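Local coordinates for protein bifunctional pinoresinol-lariciresinol reductase 1 (Thuja plicata, PDB 1QYD) that reduces pinoresinol to lariciresinol and then to secoisolariciresinol in lignan biosynthesis, using NADPH as hydride donor, at residues A[217-222]-A[288-293]; A[191-196]-A[224-229]; A[249-254]-A[275-280]. All coordinates share one frame; numbering follows the deposited sequence.

Contact 1 of 3, residues A[217-222]-A[288-293]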
# COMPACT_ATOMS: atom_id res chain seq x y z
N THR A 217 -3.30 -1.48 26.42
CA THR A 217 -4.32 -1.38 25.37
C THR A 217 -5.64 -1.06 26.07
O THR A 217 -5.95 -1.66 27.10
CB THR A 217 -4.47 -2.70 24.55
OG1 THR A 217 -3.18 -3.00 23.98
CG2 THR A 217 -5.48 -2.58 23.42
N MET A 218 -6.39 -0.06 25.57
CA MET A 218 -7.64 0.34 26.19
C MET A 218 -8.77 -0.12 25.32
O MET A 218 -8.98 0.43 24.24
CB MET A 218 -7.73 1.85 26.34
CG MET A 218 -8.99 2.17 27.11
SD MET A 218 -9.48 3.89 26.95
CE MET A 218 -9.49 4.17 28.67
N TYR A 219 -9.49 -1.15 25.77
CA TYR A 219 -10.66 -1.68 25.08
C TYR A 219 -11.91 -0.94 25.54
O TYR A 219 -12.06 -0.61 26.71
CB TYR A 219 -10.82 -3.17 25.38
CG TYR A 219 -9.71 -4.09 24.89
CD1 TYR A 219 -9.53 -4.32 23.53
CD2 TYR A 219 -8.86 -4.73 25.80
CE1 TYR A 219 -8.52 -5.17 23.09
CE2 TYR A 219 -7.84 -5.58 25.36
CZ TYR A 219 -7.68 -5.80 24.00
OH TYR A 219 -6.69 -6.65 23.55
N ILE A 220 -12.82 -0.57 24.64
CA ILE A 220 -14.09 -0.02 25.08
C ILE A 220 -14.98 -1.22 24.76
O ILE A 220 -15.04 -1.72 23.62
CB ILE A 220 -14.49 1.21 24.27
CG1 ILE A 220 -13.38 2.25 24.13
CG2 ILE A 220 -15.65 1.83 25.03
CD1 ILE A 220 -13.77 3.63 23.58
N ARG A 221 -15.55 -1.74 25.86
CA ARG A 221 -16.39 -2.94 25.81
C ARG A 221 -17.66 -2.71 26.58
O ARG A 221 -17.87 -3.43 27.56
CB ARG A 221 -15.65 -4.16 26.44
CG ARG A 221 -14.87 -4.95 25.43
CD ARG A 221 -14.24 -6.18 26.01
NE ARG A 221 -13.63 -6.91 24.90
CZ ARG A 221 -12.91 -8.03 25.05
NH1 ARG A 221 -12.66 -8.60 26.23
NH2 ARG A 221 -12.46 -8.62 23.96
N PRO A 222 -18.54 -1.73 26.25
CA PRO A 222 -19.52 -1.20 27.19
C PRO A 222 -20.49 -2.33 27.36
O PRO A 222 -20.93 -2.90 26.36
CB PRO A 222 -20.15 -0.03 26.55
CG PRO A 222 -19.24 0.24 25.40
CD PRO A 222 -18.74 -1.13 24.95
N PRO A 288 -3.60 -9.03 31.34
CA PRO A 288 -2.50 -8.22 31.93
C PRO A 288 -1.95 -6.88 31.35
O PRO A 288 -1.68 -5.96 32.15
CB PRO A 288 -1.39 -9.23 32.08
CG PRO A 288 -2.00 -10.55 31.74
CD PRO A 288 -3.08 -10.25 30.74
N ASN A 289 -1.71 -6.75 30.02
CA ASN A 289 -1.21 -5.57 29.31
C ASN A 289 -2.37 -4.89 28.55
O ASN A 289 -2.33 -4.65 27.33
CB ASN A 289 -0.08 -5.96 28.29
CG ASN A 289 1.41 -5.88 28.71
OD1 ASN A 289 2.10 -4.89 28.45
ND2 ASN A 289 2.00 -6.92 29.31
N ALA A 290 -3.41 -4.56 29.32
CA ALA A 290 -4.65 -3.99 28.82
C ALA A 290 -5.62 -3.56 29.89
O ALA A 290 -5.43 -3.92 31.05
CB ALA A 290 -5.39 -4.99 27.96
N ILE A 291 -6.62 -2.72 29.54
CA ILE A 291 -7.73 -2.30 30.40
C ILE A 291 -9.05 -2.17 29.62
O ILE A 291 -9.09 -2.38 28.41
CB ILE A 291 -7.56 -0.90 31.13
CG1 ILE A 291 -7.16 0.21 30.20
CG2 ILE A 291 -6.62 -1.10 32.27
CD1 ILE A 291 -5.76 0.23 29.60
N GLU A 292 -10.16 -1.84 30.31
CA GLU A 292 -11.45 -1.58 29.70
C GLU A 292 -11.83 -0.12 30.00
O GLU A 292 -11.82 0.32 31.15
CB GLU A 292 -12.50 -2.52 30.30
CG GLU A 292 -13.81 -2.72 29.52
CD GLU A 292 -14.87 -1.61 29.55
OE1 GLU A 292 -14.97 -0.85 28.59
OE2 GLU A 292 -15.60 -1.55 30.54
N ALA A 293 -12.22 0.65 28.98
CA ALA A 293 -12.54 2.05 29.12
C ALA A 293 -13.67 2.41 30.04
O ALA A 293 -13.60 3.42 30.73
CB ALA A 293 -12.85 2.62 27.78

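Contact 2 of 3, residues A[191-196]-A[224-229]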
# COMPACT_ATOMS: atom_id res chain seq x y z
N LYS A 191 -21.18 -12.43 19.11
CA LYS A 191 -21.16 -11.13 19.74
C LYS A 191 -20.18 -10.13 19.15
O LYS A 191 -19.06 -10.44 18.73
CB LYS A 191 -20.88 -11.37 21.21
CG LYS A 191 -22.03 -12.15 21.86
CD LYS A 191 -23.21 -11.23 22.08
CE LYS A 191 -24.20 -12.02 22.86
NZ LYS A 191 -25.08 -11.10 23.56
N GLY A 192 -20.70 -8.90 19.09
CA GLY A 192 -19.99 -7.72 18.61
C GLY A 192 -20.15 -6.57 19.61
O GLY A 192 -20.91 -6.66 20.59
N ILE A 193 -19.40 -5.48 19.42
CA ILE A 193 -19.47 -4.37 20.35
C ILE A 193 -19.71 -3.17 19.48
O ILE A 193 -19.17 -3.06 18.39
CB ILE A 193 -18.13 -4.32 21.17
CG1 ILE A 193 -18.03 -5.60 21.99
CG2 ILE A 193 -18.08 -3.15 22.15
CD1 ILE A 193 -16.74 -5.72 22.73
N TRP A 194 -20.56 -2.26 19.90
CA TRP A 194 -21.00 -1.20 19.04
C TRP A 194 -20.88 0.08 19.87
O TRP A 194 -21.43 0.07 20.98
CB TRP A 194 -22.45 -1.53 18.63
CG TRP A 194 -22.77 -2.93 18.06
CD1 TRP A 194 -22.81 -4.04 18.87
CD2 TRP A 194 -23.03 -3.25 16.76
NE1 TRP A 194 -23.08 -5.07 18.11
CE2 TRP A 194 -23.22 -4.63 16.86
CE3 TRP A 194 -23.16 -2.63 15.52
CZ2 TRP A 194 -23.52 -5.41 15.74
CZ3 TRP A 194 -23.47 -3.41 14.39
CH2 TRP A 194 -23.65 -4.78 14.50
N VAL A 195 -20.17 1.16 19.43
CA VAL A 195 -19.97 2.37 20.25
C VAL A 195 -20.21 3.72 19.55
O VAL A 195 -19.78 3.99 18.43
CB VAL A 195 -18.53 2.40 20.87
CG1 VAL A 195 -18.41 3.51 21.90
CG2 VAL A 195 -18.25 1.13 21.68
N ASP A 196 -20.93 4.61 20.23
CA ASP A 196 -21.23 5.92 19.69
C ASP A 196 -19.91 6.62 19.54
O ASP A 196 -19.03 6.53 20.41
CB ASP A 196 -22.14 6.69 20.65
CG ASP A 196 -22.48 8.14 20.30
OD1 ASP A 196 -22.51 8.51 19.11
OD2 ASP A 196 -22.74 8.92 21.23
N MET A 224 -23.54 -3.21 28.13
CA MET A 224 -24.83 -3.20 27.45
C MET A 224 -24.82 -3.37 25.93
O MET A 224 -25.77 -3.93 25.35
CB MET A 224 -25.58 -1.90 27.76
CG MET A 224 -26.16 -1.92 29.17
SD MET A 224 -27.36 -0.62 29.55
CE MET A 224 -28.76 -1.28 28.68
N ASN A 225 -23.74 -2.90 25.31
CA ASN A 225 -23.60 -2.98 23.88
C ASN A 225 -22.75 -4.15 23.46
O ASN A 225 -22.13 -4.05 22.40
CB ASN A 225 -23.00 -1.71 23.33
CG ASN A 225 -23.71 -0.42 23.73
OD1 ASN A 225 -24.55 -0.38 24.65
ND2 ASN A 225 -23.34 0.66 23.03
N ILE A 226 -22.62 -5.26 24.23
CA ILE A 226 -21.92 -6.44 23.68
C ILE A 226 -23.01 -7.33 23.07
O ILE A 226 -23.53 -8.33 23.61
CB ILE A 226 -21.16 -7.21 24.75
CG1 ILE A 226 -20.17 -6.32 25.51
CG2 ILE A 226 -20.45 -8.35 24.02
CD1 ILE A 226 -19.74 -6.81 26.90
N LEU A 227 -23.34 -6.91 21.85
CA LEU A 227 -24.46 -7.46 21.15
C LEU A 227 -24.12 -8.09 19.81
O LEU A 227 -23.27 -7.66 19.04
CB LEU A 227 -25.46 -6.36 20.97
CG LEU A 227 -25.91 -5.63 22.20
CD1 LEU A 227 -26.68 -4.40 21.82
CD2 LEU A 227 -26.68 -6.57 23.05
N SER A 228 -24.88 -9.16 19.59
CA SER A 228 -24.79 -9.89 18.35
C SER A 228 -25.45 -9.09 17.24
O SER A 228 -26.05 -8.05 17.50
CB SER A 228 -25.46 -11.28 18.53
OG SER A 228 -26.85 -11.36 18.86
N GLN A 229 -25.32 -9.59 16.00
CA GLN A 229 -25.88 -8.92 14.82
C GLN A 229 -27.39 -8.81 14.82
O GLN A 229 -27.94 -7.75 14.56
CB GLN A 229 -25.49 -9.65 13.56
CG GLN A 229 -25.95 -8.85 12.33
CD GLN A 229 -25.64 -9.59 11.06
OE1 GLN A 229 -25.12 -10.71 11.05
NE2 GLN A 229 -26.00 -8.94 9.96

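Contact 3 of 3, residues A[249-254]-A[275-280]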
# COMPACT_ATOMS: atom_id res chain seq x y z
N ILE A 249 -26.42 -15.93 5.75
CA ILE A 249 -25.39 -16.32 4.79
C ILE A 249 -24.17 -16.95 5.47
O ILE A 249 -24.01 -16.72 6.65
CB ILE A 249 -25.07 -15.05 3.98
CG1 ILE A 249 -24.53 -15.51 2.65
CG2 ILE A 249 -24.07 -14.13 4.69
CD1 ILE A 249 -24.47 -14.40 1.59
N SER A 250 -23.25 -17.67 4.82
CA SER A 250 -22.17 -18.42 5.49
C SER A 250 -20.73 -18.27 4.98
O SER A 250 -20.51 -17.50 4.05
CB SER A 250 -22.55 -19.89 5.47
OG SER A 250 -22.78 -20.35 4.14
N SER A 251 -19.74 -19.00 5.53
CA SER A 251 -18.34 -18.87 5.15
C SER A 251 -17.84 -19.10 3.71
O SER A 251 -17.62 -18.10 3.02
CB SER A 251 -17.49 -19.77 6.08
OG SER A 251 -17.41 -19.35 7.44
N GLN A 252 -17.70 -20.36 3.22
CA GLN A 252 -17.02 -20.77 1.96
C GLN A 252 -16.93 -20.05 0.58
O GLN A 252 -15.94 -19.34 0.26
CB GLN A 252 -17.49 -22.22 1.69
CG GLN A 252 -19.00 -22.45 1.58
CD GLN A 252 -19.46 -23.87 1.30
OE1 GLN A 252 -18.96 -24.59 0.43
NE2 GLN A 252 -20.49 -24.28 2.06
N ASP A 253 -17.92 -20.23 -0.31
CA ASP A 253 -17.91 -19.61 -1.65
C ASP A 253 -18.23 -18.10 -1.66
O ASP A 253 -18.28 -17.45 -2.70
CB ASP A 253 -18.90 -20.40 -2.55
CG ASP A 253 -18.43 -21.78 -3.04
OD1 ASP A 253 -18.00 -22.58 -2.20
OD2 ASP A 253 -18.49 -22.05 -4.24
N PHE A 254 -18.42 -17.58 -0.43
CA PHE A 254 -18.83 -16.23 -0.01
C PHE A 254 -17.54 -15.50 0.25
O PHE A 254 -17.34 -14.34 -0.12
CB PHE A 254 -19.71 -16.39 1.24
CG PHE A 254 -20.70 -17.56 1.03
CD1 PHE A 254 -20.36 -18.86 1.43
CD2 PHE A 254 -21.90 -17.35 0.35
CE1 PHE A 254 -21.21 -19.93 1.15
CE2 PHE A 254 -22.75 -18.43 0.08
CZ PHE A 254 -22.41 -19.72 0.48
N ILE A 275 -15.34 -9.72 12.27
CA ILE A 275 -16.36 -9.26 13.23
C ILE A 275 -17.52 -10.29 13.48
O ILE A 275 -17.78 -10.73 14.61
CB ILE A 275 -16.99 -7.91 12.72
CG1 ILE A 275 -15.99 -6.81 12.65
CG2 ILE A 275 -18.02 -7.39 13.70
CD1 ILE A 275 -16.60 -5.55 12.00
N PHE A 276 -18.25 -10.69 12.42
CA PHE A 276 -19.42 -11.56 12.55
C PHE A 276 -19.22 -12.96 11.93
O PHE A 276 -20.01 -13.35 11.06
CB PHE A 276 -20.68 -10.88 11.89
CG PHE A 276 -20.99 -9.40 12.18
CD1 PHE A 276 -21.57 -9.03 13.38
CD2 PHE A 276 -20.67 -8.42 11.23
CE1 PHE A 276 -21.84 -7.68 13.63
CE2 PHE A 276 -20.94 -7.07 11.47
CZ PHE A 276 -21.53 -6.70 12.68
N PHE A 277 -18.18 -13.73 12.34
CA PHE A 277 -17.91 -15.11 11.93
C PHE A 277 -16.82 -15.79 12.76
O PHE A 277 -17.01 -16.95 13.17
CB PHE A 277 -17.42 -15.29 10.51
CG PHE A 277 -18.50 -15.37 9.46
CD1 PHE A 277 -18.54 -14.41 8.44
CD2 PHE A 277 -19.45 -16.40 9.52
CE1 PHE A 277 -19.55 -14.46 7.49
CE2 PHE A 277 -20.46 -16.44 8.55
CZ PHE A 277 -20.50 -15.47 7.54
N ARG A 278 -15.64 -15.14 12.87
CA ARG A 278 -14.51 -15.58 13.69
C ARG A 278 -14.54 -14.79 15.00
O ARG A 278 -13.79 -15.05 15.94
CB ARG A 278 -13.15 -15.35 12.98
CG ARG A 278 -12.52 -16.53 12.21
CD ARG A 278 -13.35 -17.12 11.04
NE ARG A 278 -13.71 -16.12 10.04
CZ ARG A 278 -14.04 -16.34 8.75
NH1 ARG A 278 -14.08 -17.56 8.19
NH2 ARG A 278 -14.32 -15.27 8.00
N GLY A 279 -15.43 -13.79 15.06
CA GLY A 279 -15.73 -13.04 16.27
C GLY A 279 -14.63 -12.29 16.98
O GLY A 279 -14.71 -12.19 18.19
N ASP A 280 -13.65 -11.71 16.27
CA ASP A 280 -12.58 -10.92 16.88
C ASP A 280 -12.92 -9.64 17.66
O ASP A 280 -12.05 -8.78 17.85
CB ASP A 280 -11.56 -10.55 15.80
CG ASP A 280 -10.90 -11.75 15.15
OD1 ASP A 280 -10.66 -11.70 13.94
OD2 ASP A 280 -10.62 -12.71 15.87

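Contact 1 of 3, residues A[217-222]-A[288-293]
Met218, Ile220 and Ala293 form the apolar centre. The methyl CB of Ala293 sits 3.7 Å from Met218 SD, and Ile220 CG1 meets that same CB at an equal distance. Met218 chi1 (-174°) sets CG anti to the backbone N, 3.9 Å from Ala293 CB; farther along, CE stays against the alanine and meets its CA. Beside it, Ile291 CG1 lies 4.1 Å from Met218 CG. On the opposite sheet face, Tyr219 CE2 touches Ala290 CB at 3.6 Å, while Thr217 CG2 covers one face of the tyrosine ring, toward its rim. Backbone bonds then join the strands in parallel: Ile291 N to Thr217 O, Tyr219 N to Ile291 O at 2.9 Å, and Ala293 N to Tyr219 O. At the polar edge, Glu292 bends at chi2, and OE1 accepts Arg221 N at 2.9 Å from above the carboxylate plane. The same oxygen caps Thr294 N, so one carboxylate ties the loop after strand 217-219 to the N-terminus of helix 293-296. The Arg221 guanidinium goes to Phe284 O and Leu281 O. Strand 217-219 is the middle strand, between 154-156 and 290-292. Such parallel pairing of strands far apart in sequence, the second running straight into a helix, is consistent with the Rossmann-type alpha/beta folds of the NADP-binding clan to which this family belongs.

Contact 2 of 3, residues A[191-196]-A[224-229]
Lys191 touches Ile226 across the antiparallel pairing of 191-195 with 226-228, in a small mixed sheet. The bend at chi2 (-76°) brings CD of Lys191 to 3.3 Å from Ile226 O, and NZ gives a hydrogen bond to that same oxygen at 3.2 Å, in the carbonyl plane; the ammonium also forms a salt bridge with Glu231, whose carboxylate accepts the Ser228 hydroxyl too. Gly192 pairs with Leu227: its N meets Leu227 O at 2.9 Å from above the carbonyl plane, whereas the return bond from Leu227 N to Gly192 O is bent and weak. Ile193 lies side by side with Ile226, CG1 4.2 Å from its CG2, next to the inverse gamma turn centred on Ile226. Trp194 is held at both backbone and side chain. Its backbone O accepts Asn225 ND2 at 2.9 Å, nearly in the amide plane, and that amide also reaches Val303 O; its backbone N makes a weak bond to Asn225 O. The indole turns its NE1 edge to Leu227, and NE1 donates almost straight (177°) to Leu227 O at 2.8 Å, in the ring plane, on the opposite face of that carbonyl from Gly192 N.

Contact 3 of 3, residues A[249-254]-A[275-280]
Phe277 points its ring at the backbone of Ile249, Ser250 and Ser251, ahead of the 252-258 helix. This is a small surface contact between the approach to that helix and the loop after helix 272-275, where the chain leaves helical geometry at Phe276. Its main component is van der Waals contact between ring rim and peptide groups. Phe277 CZ lies 3.8 Å from Ile249 O, which sits at the ring edge near its plane, and equally far from Ser250 C; CE2 reaches Ser251 N at 4.0 Å. The CB of Phe277 already points toward 249-251, and chi1 (-85°) puts CG anti to the carbonyl carbon; Tyr273 meets the ring from its own helix. An alanine here would probably open a gap between the two segments, leaving the peptides of Ile249 to Ser251 without their apolar neighbour and Tyr273 without its ring partner. The polar component is slight. Arg278 curls back through bends at chi2 and chi3, and one face of its guanidinium rests on Phe277 CB, offset toward the rim, while NH2 donates to Tyr273 O. Its other nitrogen, NH1, stops 3.9 Å from Ser251 OG, too far for a hydrogen bond.

How the contacts relate
Contacts 1 and 2 interlock along the chain: strand 191-195 comes first, 217-219 next, then 226-228, and 290-292 last. Their centres are about 15 Å apart and they touch, Ile193 packing on Arg221 and Pro222, so the loop after strand 217-219 packs on the mixed sheet. Contact 3 is nested inside the loop that contact 1 closes and follows contact 2 in sequence. It stands about 17 Å from contact 2, centre to centre, yet Phe276 of segment 275-280 packs on Trp194. Its centre is about 25 Å from that of contact 1. Contacts 1 and 2 are buried; contact 3 lies at the surface, the Arg278 side chain about 9 Å from that of His271, inferred to bind substrate.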